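Local coordinates for protein flavin prenyltransferase UbiX (Methanocaldococcus jannaschii, PDB 6M8V) that binds FMN and probably transfers a dimethylallyl group from dimethylallyl phosphate to the flavin, making the prenylated FMN cofactor used by UbiD decarboxylases, at residues 90-95 against 100-105; 2-7 against 67-72; 167-172 against 176-181; 13-18 against 145-150. One frame throughout, in Å; residues are numbered along the deposited sequence.

How the contacts relate
The four contacts are spread round the parallel sheet of a flavoprotein-type alpha/beta fold. Contact 2 sets strand 2-7 against the 67-72 loop, and contact 1, about 12 Å away between centres, joins helices 86-94 and 100-110; the two touch directly through R103 and A70, and both meet the same phosphate. Contacts 3 and 4 lie across the chain's centre from contact 1, also about 12 Å apart, where W181 packs on Y150. Strand 2-7 is followed by helix 13-22, and contacts 2 and 4 alternate along the chain and meet where I7 packs on V13 and A16. The two sides of the fold thus contribute to flavin and phosphate sites completed by other subunits.

Contact 1: 90-95 against 100-105; sequences SAIANG and LIVRVC. With FMN (flavin mononucleotide), chain B; PO4 (phosphate ion), chain C.
A91, I92, V102 and C105 make an apolar seam between helices 86-94 and 100-110. The CB of A91 lies 3.8 Å from CG2 of V102, while the other methyl, V102 CG1, sits 3.7 Å from the backbone O of A91. I92 reaches along the seam with its longer branch: CG1 lies beside the backbone N (chi1 -60°) and the chain then runs extended, bringing CD1 to 3.7 Å from SG of C105, and its CG2 packs against the CB of C105. The short helix axes come within 9.4 Å and cross at -37°. G95 ends the first helix in a Schellman motif with positive phi, beginning the turn into the second.

R103 supplies the charged contacts of the second helix, which it leaves away from the first. Its guanidinium lies over the flavin of FMN, with N1 toward the rim of one face and 3.6 Å from NH1. At its edge NH2 gives O4 of the phosphate a weak hydrogen bond of 3.4 Å, and NH1 is in a salt bridge with E121 of a second subunit. A seam of apolar side chains therefore backs a helix whose other side sets a cation against flavin N1 and the phosphate, where its charge would probably favour the anion.

Contact 2: 2-7 against 67-72; sequences KIIVCI and SPLASG. With PO4 (phosphate ion), chain C.
I4 and L69 meet tip to tip, CD1 of the isoleucine lying 3.6 Å from CD2 of the leucine. The second leucine methyl, L69 CD1, is shared between I4 CD1 and I4 CG2, each at 4.0 Å, so the end of L69 rests on both branches of I4. Beside them the extended chain of K2 brings NZ to 4.2 Å from L69 CD2, where the lysine also has a weak hydrogen bond to the backbone O of K75.

With CG anti to the carbonyl carbon (chi1 -59°), L69 carries its methyls to I4. Its own turn sets the backbone: S67 OG accepts a hydrogen bond from L69 N (3.1 Å), an ST turn, and S67 O takes the amide of A70. Farther along the loop the chain grips the phosphate, S71 OG donating to O1 at 2.7 Å and G72 N to O3 at 2.6 Å. K110 of the same chain and Y150 of a neighbouring subunit also bind the ion.

In the fold, strand 2-7 is an inner strand of the parallel sheet, between strands 28-33 and 78-84. I4 touches N30 and V79 on these neighbours, while L69 packs on N30 and on V104 of helix 100-110, placing the loop against both sheet and helix.

Contact 3: 167-172 against 176-181; sequences VLDILG and SLFKRW. With FMN (flavin mononucleotide), chain D.
R180 meets the carboxylate of D169 with the edge of its guanidinium, both terminal nitrogens pointing end-on at the aspartate. NH2 donates to OD1 at 2.9 Å, nearly in the guanidinium plane and onto the syn lone pair, with an N-H...O angle of 163°. NH1 donates to OD2 at 3.0 Å, also from the syn side but 34° out of the carboxylate plane. The two flat groups are therefore twisted, their planes 36° apart, rather than forming a flat fork. OD2 also faces the edge of the F178 ring, 3.4 Å from CZ and in the plane of the ring, whose own edge-to-face partner is F162. On the W181 indole, the flavin methyl C7M lies over one face, offset toward the rim and 3.3 Å from CH2.

These groups belong to the C-terminal tail, which turns back along helix 156-171 after G172 closes the helix with a Schellman motif. The side chain of R180 is extended from CG to NE and carries its charge across to the helix. D169 OD2 has a second cation in R166, a residue predicted to bind dimethylallyl phosphate, so the aspartate probably helps to position that arginine.

Next to the ionic pair, CD1 of L168 and CD1 of L177 touch at 3.8 Å, the two side chains crossing at about a right angle; both also pack on V22 of helix 13-22. Farther along the tail, W181 NE1 is hydrogen-bonded to S67 O of a neighbouring subunit.

Contact 4: 13-18 against 145-150; sequences VIYAKR and PIPAFY. With PO4 (phosphate ion), chain E.
Helix 13-22, the first helix of the flavoprotein-type fold, follows the loop whose G9, A10 and S11 line an FMN pocket, and it meets here the 145-150 segment leading into helix 156-171. Y15 carries the contact. Its CG stands anti to the carbonyl carbon (chi1 -67°), which sends the ring out from the helix toward P145. There the proline CB comes to 3.5 Å from CE2 of Y15 and 3.7 Å from CZ, with CG of P145 at 3.9 Å from CE2; the two side chains cross at about a right angle. P147 is a looser neighbour, its CD lying 4.3 Å from the phenol OH of Y15.

A water ties the same two residues together. It accepts a hydrogen bond from Y15 OH at 2.6 Å and donates one to the backbone O of P145 at 2.8 Å, so the phenol is joined to the main chain of the loop as well as packed on its proline.

At the far end of the segment, Y150 OH gives a hydrogen bond of 2.9 Å to O2 of a phosphate, which lies at the edge of the ring and in its plane. S71, G72 and K110 of a neighbouring subunit complete this site. Y150 is predicted to bind dimethylallyl phosphate, and the ion may occupy the place of the substrate's phosphate. F149 meanwhile meets Y15 of another subunit, ring planes at about 90°. Apolar packing with one water bridge thus fixes the start of the segment, while its end supplies a hydroxyl donor suited to an anion.

Contact 1: 90-95 against 100-105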
# COMPACT_ATOMS: atom_id res chain seq x y z
N SER A 90 -6.49 11.57 -17.29
CA SER A 90 -7.04 11.55 -15.94
C SER A 90 -8.44 10.95 -15.92
O SER A 90 -8.74 10.08 -15.08
CB SER A 90 -7.06 12.98 -15.38
OG SER A 90 -7.92 13.08 -14.26
N ALA A 91 -9.31 11.39 -16.83
CA ALA A 91 -10.69 10.92 -16.85
C ALA A 91 -10.77 9.42 -17.10
O ALA A 91 -11.56 8.73 -16.44
CB ALA A 91 -11.49 11.67 -17.92
N ILE A 92 -9.98 8.91 -18.04
CA ILE A 92 -9.96 7.47 -18.29
C ILE A 92 -9.49 6.71 -17.05
O ILE A 92 -10.10 5.72 -16.63
CB ILE A 92 -9.09 7.14 -19.51
CG1 ILE A 92 -9.64 7.83 -20.77
CG2 ILE A 92 -9.04 5.64 -19.74
CD1 ILE A 92 -8.68 7.77 -21.94
N ALA A 93 -8.40 7.17 -16.44
CA ALA A 93 -7.84 6.46 -15.29
C ALA A 93 -8.80 6.45 -14.10
O ALA A 93 -8.81 5.50 -13.31
CB ALA A 93 -6.50 7.07 -14.88
N ASN A 94 -9.62 7.49 -13.95
CA ASN A 94 -10.54 7.59 -12.82
C ASN A 94 -11.97 7.22 -13.18
O ASN A 94 -12.83 7.22 -12.29
CB ASN A 94 -10.49 8.99 -12.21
CG ASN A 94 -9.19 9.25 -11.44
OD1 ASN A 94 -9.00 8.72 -10.36
ND2 ASN A 94 -8.31 10.06 -12.00
N GLY A 95 -12.25 6.91 -14.44
CA GLY A 95 -13.58 6.47 -14.82
C GLY A 95 -14.60 7.57 -15.01
O GLY A 95 -15.80 7.29 -15.00
N LEU A 100 -18.26 11.09 -24.71
CA LEU A 100 -18.32 9.81 -25.41
C LEU A 100 -16.95 9.14 -25.48
O LEU A 100 -16.87 7.91 -25.43
CB LEU A 100 -18.89 10.01 -26.82
CG LEU A 100 -19.15 8.73 -27.63
CD1 LEU A 100 -20.20 7.86 -26.96
CD2 LEU A 100 -19.55 9.02 -29.08
N ILE A 101 -15.88 9.92 -25.59
CA ILE A 101 -14.54 9.35 -25.68
C ILE A 101 -14.23 8.51 -24.44
O ILE A 101 -13.87 7.34 -24.54
CB ILE A 101 -13.50 10.45 -25.91
CG1 ILE A 101 -13.58 10.96 -27.36
CG2 ILE A 101 -12.09 9.94 -25.59
CD1 ILE A 101 -12.63 12.10 -27.68
N VAL A 102 -14.35 9.12 -23.26
CA VAL A 102 -14.05 8.40 -22.03
C VAL A 102 -15.03 7.25 -21.82
O VAL A 102 -14.66 6.19 -21.29
CB VAL A 102 -14.03 9.38 -20.83
CG1 VAL A 102 -13.58 8.67 -19.54
CG2 VAL A 102 -13.14 10.55 -21.14
N ARG A 103 -16.28 7.43 -22.24
CA ARG A 103 -17.26 6.35 -22.09
C ARG A 103 -16.85 5.12 -22.90
O ARG A 103 -16.95 3.99 -22.40
CB ARG A 103 -18.65 6.85 -22.48
CG ARG A 103 -19.72 5.76 -22.59
CD ARG A 103 -19.98 5.04 -21.25
NE ARG A 103 -21.08 4.08 -21.38
CZ ARG A 103 -21.42 3.18 -20.46
NH1 ARG A 103 -20.75 3.10 -19.32
NH2 ARG A 103 -22.44 2.35 -20.68
N VAL A 104 -16.37 5.31 -24.14
CA VAL A 104 -15.98 4.14 -24.93
C VAL A 104 -14.66 3.55 -24.43
O VAL A 104 -14.42 2.35 -24.59
CB VAL A 104 -15.91 4.46 -26.44
CG1 VAL A 104 -17.26 4.99 -26.95
CG2 VAL A 104 -14.79 5.42 -26.77
N CYS A 105 -13.79 4.37 -23.82
CA CYS A 105 -12.63 3.79 -23.15
C CYS A 105 -13.05 2.96 -21.95
O CYS A 105 -12.54 1.85 -21.74
CB CYS A 105 -11.65 4.88 -22.70
SG CYS A 105 -10.87 5.75 -24.06
N1 FMN B . -23.51 4.95 -18.00
C2 FMN B . -23.37 4.01 -17.00
O2 FMN B . -22.41 4.11 -16.26
N3 FMN B . -24.29 2.98 -16.82
C4 FMN B . -25.38 2.91 -17.68
O4 FMN B . -26.24 2.03 -17.58
C4A FMN B . -25.52 3.85 -18.69
N5 FMN B . -26.60 3.75 -19.53
C5A FMN B . -26.76 4.67 -20.53
C6 FMN B . -27.86 4.55 -21.36
C7 FMN B . -28.04 5.46 -22.38
C7M FMN B . -29.23 5.32 -23.27
C8 FMN B . -27.13 6.50 -22.57
C8M FMN B . -27.36 7.47 -23.68
C9 FMN B . -26.02 6.62 -21.74
C9A FMN B . -25.83 5.70 -20.71
N10 FMN B . -24.74 5.81 -19.87
C10 FMN B . -24.59 4.87 -18.86
C1' FMN B . -23.73 6.91 -20.06
C2' FMN B . -23.89 8.03 -19.04
O2' FMN B . -25.15 8.64 -19.19
C3' FMN B . -22.81 9.10 -19.21
O3' FMN B . -21.59 8.63 -18.67
C4' FMN B . -23.24 10.42 -18.57
O4' FMN B . -22.20 11.36 -18.71
C5' FMN B . -23.61 10.29 -17.09
O5' FMN B . -23.76 11.59 -16.55
P FMN B . -24.59 11.87 -15.20
O1P FMN B . -26.04 11.53 -15.44
O2P FMN B . -24.06 10.97 -14.11
O3P FMN B . -24.45 13.32 -14.80
P PO4 C . -24.28 -1.02 -21.17
O1 PO4 C . -24.84 0.02 -22.10
O2 PO4 C . -25.14 -2.26 -21.18
O3 PO4 C . -22.88 -1.40 -21.60
O4 PO4 C . -24.24 -0.44 -19.77

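Contact 2: 2-7 against 67-72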
# COMPACT_ATOMS: atom_id res chain seq x y z
N LYS A 2 -13.06 -3.17 -36.34
CA LYS A 2 -13.71 -1.91 -35.98
C LYS A 2 -12.88 -1.18 -34.94
O LYS A 2 -12.73 -1.67 -33.81
CB LYS A 2 -15.13 -2.17 -35.47
CG LYS A 2 -16.03 -0.94 -35.44
CD LYS A 2 -17.38 -1.27 -34.82
CE LYS A 2 -18.32 -0.07 -34.84
NZ LYS A 2 -19.64 -0.40 -34.24
N ILE A 3 -12.35 -0.02 -35.31
CA ILE A 3 -11.43 0.74 -34.48
C ILE A 3 -12.05 2.11 -34.19
O ILE A 3 -12.47 2.80 -35.12
CB ILE A 3 -10.06 0.90 -35.15
CG1 ILE A 3 -9.45 -0.48 -35.43
CG2 ILE A 3 -9.12 1.74 -34.27
CD1 ILE A 3 -8.24 -0.44 -36.33
N ILE A 4 -12.11 2.48 -32.92
CA ILE A 4 -12.58 3.80 -32.51
C ILE A 4 -11.36 4.70 -32.36
O ILE A 4 -10.48 4.44 -31.53
CB ILE A 4 -13.38 3.73 -31.20
CG1 ILE A 4 -14.25 2.47 -31.15
CG2 ILE A 4 -14.22 4.98 -31.01
CD1 ILE A 4 -15.41 2.50 -32.11
N VAL A 5 -11.29 5.75 -33.16
CA VAL A 5 -10.22 6.74 -33.08
C VAL A 5 -10.76 7.96 -32.36
O VAL A 5 -11.76 8.55 -32.79
CB VAL A 5 -9.67 7.10 -34.47
CG1 VAL A 5 -8.69 8.25 -34.36
CG2 VAL A 5 -9.01 5.89 -35.11
N CYS A 6 -10.11 8.34 -31.26
CA CYS A 6 -10.54 9.45 -30.42
C CYS A 6 -9.44 10.50 -30.39
O CYS A 6 -8.32 10.20 -29.95
CB CYS A 6 -10.87 8.99 -29.00
SG CYS A 6 -12.00 7.56 -28.88
N ILE A 7 -9.75 11.71 -30.85
CA ILE A 7 -8.80 12.82 -30.88
C ILE A 7 -9.15 13.77 -29.75
O ILE A 7 -10.26 14.32 -29.72
CB ILE A 7 -8.81 13.55 -32.23
CG1 ILE A 7 -8.87 12.55 -33.39
CG2 ILE A 7 -7.59 14.46 -32.35
CD1 ILE A 7 -8.82 13.19 -34.78
N SER A 67 -25.18 7.88 -29.19
CA SER A 67 -24.43 7.13 -30.18
C SER A 67 -24.44 5.64 -29.81
O SER A 67 -24.47 5.29 -28.63
CB SER A 67 -22.99 7.65 -30.25
OG SER A 67 -22.10 6.66 -30.74
N PRO A 68 -24.45 4.75 -30.80
CA PRO A 68 -24.37 3.31 -30.48
C PRO A 68 -23.10 2.92 -29.75
O PRO A 68 -23.11 1.94 -29.00
CB PRO A 68 -24.48 2.63 -31.85
CG PRO A 68 -24.21 3.72 -32.87
CD PRO A 68 -24.68 4.99 -32.24
N LEU A 69 -22.01 3.67 -29.93
CA LEU A 69 -20.76 3.37 -29.24
C LEU A 69 -20.89 3.45 -27.73
O LEU A 69 -20.12 2.79 -27.02
CB LEU A 69 -19.66 4.32 -29.71
CG LEU A 69 -19.34 4.30 -31.20
CD1 LEU A 69 -18.21 5.26 -31.50
CD2 LEU A 69 -18.98 2.89 -31.64
N ALA A 70 -21.85 4.21 -27.22
CA ALA A 70 -21.96 4.51 -25.80
C ALA A 70 -22.52 3.36 -24.97
O ALA A 70 -22.86 3.57 -23.80
CB ALA A 70 -22.83 5.75 -25.59
N SER A 71 -22.62 2.16 -25.53
CA SER A 71 -23.12 1.01 -24.79
C SER A 71 -22.26 -0.21 -25.08
O SER A 71 -21.84 -0.43 -26.22
CB SER A 71 -24.56 0.70 -25.15
OG SER A 71 -24.93 -0.59 -24.68
N GLY A 72 -22.00 -1.00 -24.03
CA GLY A 72 -21.27 -2.24 -24.20
C GLY A 72 -22.04 -3.29 -24.97
O GLY A 72 -21.43 -4.25 -25.46
P PO4 C . -24.28 -1.02 -21.17
O1 PO4 C . -24.84 0.02 -22.10
O2 PO4 C . -25.14 -2.26 -21.18
O3 PO4 C . -22.88 -1.40 -21.60
O4 PO4 C . -24.24 -0.44 -19.77

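Contact 3: 167-172 against 176-181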
# COMPACT_ATOMS: atom_id res chain seq x y z
N VAL A 167 1.67 2.09 -34.01
CA VAL A 167 0.28 1.93 -33.59
C VAL A 167 -0.38 0.79 -34.36
O VAL A 167 -1.08 -0.05 -33.78
CB VAL A 167 -0.49 3.25 -33.78
CG1 VAL A 167 -1.99 3.02 -33.62
CG2 VAL A 167 -0.01 4.28 -32.78
N LEU A 168 -0.16 0.73 -35.68
CA LEU A 168 -0.70 -0.37 -36.46
C LEU A 168 -0.11 -1.70 -36.01
O LEU A 168 -0.81 -2.72 -35.97
CB LEU A 168 -0.45 -0.15 -37.95
CG LEU A 168 -1.14 1.05 -38.61
CD1 LEU A 168 -0.87 1.08 -40.11
CD2 LEU A 168 -2.64 1.05 -38.33
N ASP A 169 1.18 -1.72 -35.66
CA ASP A 169 1.78 -2.92 -35.10
C ASP A 169 1.00 -3.43 -33.89
O ASP A 169 0.66 -4.61 -33.81
CB ASP A 169 3.24 -2.65 -34.70
CG ASP A 169 4.15 -2.48 -35.90
OD1 ASP A 169 3.77 -2.92 -37.01
OD2 ASP A 169 5.26 -1.92 -35.74
N ILE A 170 0.70 -2.53 -32.94
CA ILE A 170 -0.06 -2.90 -31.74
C ILE A 170 -1.46 -3.36 -32.10
O ILE A 170 -2.02 -4.25 -31.45
CB ILE A 170 -0.08 -1.72 -30.75
CG1 ILE A 170 1.33 -1.40 -30.25
CG2 ILE A 170 -0.98 -2.01 -29.58
CD1 ILE A 170 1.90 -2.47 -29.34
N LEU A 171 -2.06 -2.76 -33.13
CA LEU A 171 -3.39 -3.17 -33.58
C LEU A 171 -3.38 -4.52 -34.28
O LEU A 171 -4.46 -5.08 -34.52
CB LEU A 171 -3.98 -2.10 -34.50
CG LEU A 171 -4.34 -0.77 -33.84
CD1 LEU A 171 -4.46 0.34 -34.87
CD2 LEU A 171 -5.62 -0.91 -33.05
N GLY A 172 -2.21 -5.06 -34.62
CA GLY A 172 -2.15 -6.28 -35.40
C GLY A 172 -2.33 -6.08 -36.88
O GLY A 172 -2.71 -7.02 -37.58
N SER A 176 4.20 -1.47 -43.79
CA SER A 176 5.60 -1.16 -44.09
C SER A 176 5.83 0.35 -43.99
O SER A 176 6.59 0.93 -44.78
CB SER A 176 5.99 -1.69 -45.46
OG SER A 176 5.06 -1.29 -46.45
N LEU A 177 5.19 1.00 -43.02
CA LEU A 177 5.24 2.45 -42.90
C LEU A 177 6.61 2.97 -42.47
O LEU A 177 6.91 4.15 -42.70
CB LEU A 177 4.18 2.94 -41.91
CG LEU A 177 2.74 3.02 -42.41
CD1 LEU A 177 1.82 3.52 -41.31
CD2 LEU A 177 2.65 3.90 -43.64
N PHE A 178 7.45 2.14 -41.85
CA PHE A 178 8.75 2.59 -41.39
C PHE A 178 9.78 1.49 -41.61
O PHE A 178 9.44 0.31 -41.70
CB PHE A 178 8.72 3.03 -39.91
CG PHE A 178 8.36 1.92 -38.95
CD1 PHE A 178 9.35 1.27 -38.23
CD2 PHE A 178 7.04 1.54 -38.75
CE1 PHE A 178 9.03 0.26 -37.34
CE2 PHE A 178 6.71 0.53 -37.87
CZ PHE A 178 7.71 -0.11 -37.16
N LYS A 179 11.04 1.90 -41.70
CA LYS A 179 12.15 0.96 -41.80
C LYS A 179 12.39 0.35 -40.43
O LYS A 179 12.84 1.04 -39.51
CB LYS A 179 13.39 1.66 -42.33
CG LYS A 179 13.17 2.41 -43.63
CD LYS A 179 14.37 3.27 -44.00
CE LYS A 179 14.16 3.98 -45.32
NZ LYS A 179 13.91 3.02 -46.43
N ARG A 180 12.09 -0.94 -40.28
CA ARG A 180 12.17 -1.59 -38.99
C ARG A 180 13.63 -1.75 -38.56
O ARG A 180 14.56 -1.45 -39.31
CB ARG A 180 11.42 -2.92 -39.03
CG ARG A 180 9.95 -2.74 -39.34
CD ARG A 180 9.19 -4.05 -39.35
NE ARG A 180 7.79 -3.84 -39.72
CZ ARG A 180 6.83 -3.50 -38.86
NH1 ARG A 180 7.12 -3.34 -37.58
NH2 ARG A 180 5.59 -3.33 -39.29
N TRP A 181 13.81 -2.24 -37.33
CA TRP A 181 15.14 -2.26 -36.73
C TRP A 181 16.10 -3.14 -37.53
O TRP A 181 17.23 -2.73 -37.82
CB TRP A 181 15.05 -2.72 -35.27
CG TRP A 181 16.31 -3.30 -34.70
CD1 TRP A 181 16.42 -4.46 -33.99
CD2 TRP A 181 17.63 -2.74 -34.77
NE1 TRP A 181 17.73 -4.66 -33.62
CE2 TRP A 181 18.49 -3.63 -34.09
CE3 TRP A 181 18.17 -1.59 -35.35
CZ2 TRP A 181 19.86 -3.39 -33.98
CZ3 TRP A 181 19.53 -1.37 -35.24
CH2 TRP A 181 20.36 -2.27 -34.56
N1 FMN D . 16.49 0.30 -25.08
C2 FMN D . 15.50 1.17 -24.69
O2 FMN D . 15.09 1.09 -23.54
N3 FMN D . 14.96 2.10 -25.57
C4 FMN D . 15.46 2.16 -26.86
O4 FMN D . 15.03 2.98 -27.69
C4A FMN D . 16.46 1.29 -27.25
N5 FMN D . 16.93 1.37 -28.54
C5A FMN D . 17.92 0.52 -28.95
C6 FMN D . 18.38 0.62 -30.25
C7 FMN D . 19.37 -0.23 -30.68
C7M FMN D . 19.86 -0.11 -32.09
C8 FMN D . 19.92 -1.17 -29.83
C8M FMN D . 21.00 -2.08 -30.32
C9 FMN D . 19.46 -1.28 -28.51
C9A FMN D . 18.46 -0.43 -28.07
N10 FMN D . 17.99 -0.51 -26.77
C10 FMN D . 16.98 0.35 -26.37
C1' FMN D . 18.55 -1.54 -25.82
C2' FMN D . 19.52 -0.93 -24.81
O2' FMN D . 20.63 -0.39 -25.49
C3' FMN D . 20.02 -1.97 -23.82
O3' FMN D . 19.02 -2.23 -22.85
C4' FMN D . 21.32 -1.52 -23.15
O4' FMN D . 21.73 -2.49 -22.22
C5' FMN D . 21.23 -0.16 -22.47
O5' FMN D . 22.40 0.04 -21.70
P FMN D . 22.88 1.51 -21.24
O1P FMN D . 23.23 2.31 -22.46
O2P FMN D . 21.73 2.19 -20.53
O3P FMN D . 24.07 1.40 -20.32

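Contact 4: 13-18 against 145-150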
# COMPACT_ATOMS: atom_id res chain seq x y z
N VAL A 13 -1.93 16.40 -33.20
CA VAL A 13 -3.06 15.81 -33.91
C VAL A 13 -2.68 15.30 -35.29
O VAL A 13 -3.45 14.56 -35.91
CB VAL A 13 -4.22 16.82 -34.02
CG1 VAL A 13 -4.92 16.97 -32.68
CG2 VAL A 13 -3.71 18.16 -34.52
N ILE A 14 -1.50 15.68 -35.80
CA ILE A 14 -1.02 15.13 -37.07
C ILE A 14 -0.90 13.62 -36.99
O ILE A 14 -1.10 12.92 -38.00
CB ILE A 14 0.32 15.78 -37.46
CG1 ILE A 14 0.77 15.30 -38.84
CG2 ILE A 14 1.40 15.50 -36.41
CD1 ILE A 14 1.99 16.02 -39.36
N TYR A 15 -0.58 13.07 -35.81
CA TYR A 15 -0.56 11.62 -35.65
C TYR A 15 -1.93 11.03 -35.93
O TYR A 15 -2.04 9.99 -36.59
CB TYR A 15 -0.11 11.24 -34.24
CG TYR A 15 1.33 11.57 -33.90
CD1 TYR A 15 2.38 10.98 -34.59
CD2 TYR A 15 1.63 12.43 -32.85
CE1 TYR A 15 3.70 11.28 -34.26
CE2 TYR A 15 2.94 12.72 -32.51
CZ TYR A 15 3.96 12.14 -33.22
OH TYR A 15 5.26 12.43 -32.88
N ALA A 16 -2.99 11.67 -35.43
CA ALA A 16 -4.34 11.15 -35.66
C ALA A 16 -4.72 11.24 -37.13
O ALA A 16 -5.37 10.33 -37.66
CB ALA A 16 -5.34 11.91 -34.79
N LYS A 17 -4.34 12.33 -37.79
CA LYS A 17 -4.64 12.48 -39.21
C LYS A 17 -3.97 11.37 -40.03
O LYS A 17 -4.62 10.72 -40.85
CB LYS A 17 -4.21 13.86 -39.70
CG LYS A 17 -4.46 14.12 -41.20
CD LYS A 17 -3.90 15.48 -41.62
CE LYS A 17 -4.10 15.75 -43.11
NZ LYS A 17 -3.43 14.73 -43.98
N ARG A 18 -2.68 11.14 -39.79
CA ARG A 18 -1.96 10.11 -40.52
C ARG A 18 -2.51 8.72 -40.23
O ARG A 18 -2.65 7.89 -41.14
CB ARG A 18 -0.47 10.17 -40.20
CG ARG A 18 0.38 9.14 -40.94
CD ARG A 18 0.32 9.33 -42.46
NE ARG A 18 0.34 10.74 -42.85
CZ ARG A 18 1.42 11.51 -42.85
NH1 ARG A 18 2.60 11.01 -42.48
NH2 ARG A 18 1.34 12.78 -43.22
N PRO A 145 3.56 9.30 -27.87
CA PRO A 145 4.27 9.36 -29.16
C PRO A 145 5.72 9.77 -28.98
O PRO A 145 6.05 10.96 -28.91
CB PRO A 145 3.47 10.41 -29.95
CG PRO A 145 2.86 11.30 -28.90
CD PRO A 145 2.60 10.41 -27.70
N ILE A 146 6.59 8.77 -28.88
CA ILE A 146 8.02 9.00 -28.65
C ILE A 146 8.79 8.40 -29.82
O ILE A 146 9.16 7.22 -29.79
CB ILE A 146 8.47 8.39 -27.31
CG1 ILE A 146 7.47 8.78 -26.21
CG2 ILE A 146 9.85 8.87 -26.95
CD1 ILE A 146 7.78 8.19 -24.86
N PRO A 147 9.03 9.18 -30.87
CA PRO A 147 9.72 8.63 -32.04
C PRO A 147 11.11 8.14 -31.71
O PRO A 147 11.78 8.65 -30.80
CB PRO A 147 9.76 9.82 -33.02
CG PRO A 147 9.49 11.03 -32.19
CD PRO A 147 8.63 10.58 -31.05
N ALA A 148 11.53 7.11 -32.43
CA ALA A 148 12.91 6.65 -32.45
C ALA A 148 13.59 7.17 -33.72
O ALA A 148 12.96 7.77 -34.59
CB ALA A 148 12.98 5.13 -32.39
N PHE A 149 14.90 6.93 -33.81
CA PHE A 149 15.68 7.45 -34.93
C PHE A 149 16.58 6.41 -35.57
O PHE A 149 17.42 6.77 -36.40
CB PHE A 149 16.51 8.66 -34.48
CG PHE A 149 15.69 9.85 -34.07
CD1 PHE A 149 15.13 9.93 -32.80
CD2 PHE A 149 15.46 10.90 -34.96
CE1 PHE A 149 14.36 11.02 -32.42
CE2 PHE A 149 14.70 12.00 -34.58
CZ PHE A 149 14.15 12.06 -33.31
N TYR A 150 16.43 5.12 -35.22
CA TYR A 150 17.24 4.10 -35.88
C TYR A 150 16.81 3.90 -37.33
O TYR A 150 17.59 3.34 -38.12
CB TYR A 150 17.18 2.77 -35.12
CG TYR A 150 15.80 2.25 -34.76
CD1 TYR A 150 14.98 1.67 -35.73
CD2 TYR A 150 15.34 2.31 -33.45
CE1 TYR A 150 13.72 1.19 -35.39
CE2 TYR A 150 14.09 1.83 -33.11
CZ TYR A 150 13.28 1.27 -34.09
OH TYR A 150 12.04 0.79 -33.74
P PO4 E . 11.81 -0.24 -29.98
O1 PO4 E . 13.09 -0.82 -30.56
O2 PO4 E . 11.08 0.57 -31.02
O3 PO4 E . 10.91 -1.36 -29.52
O4 PO4 E . 12.18 0.64 -28.81
O HOH W 1 5.41 13.28 -30.41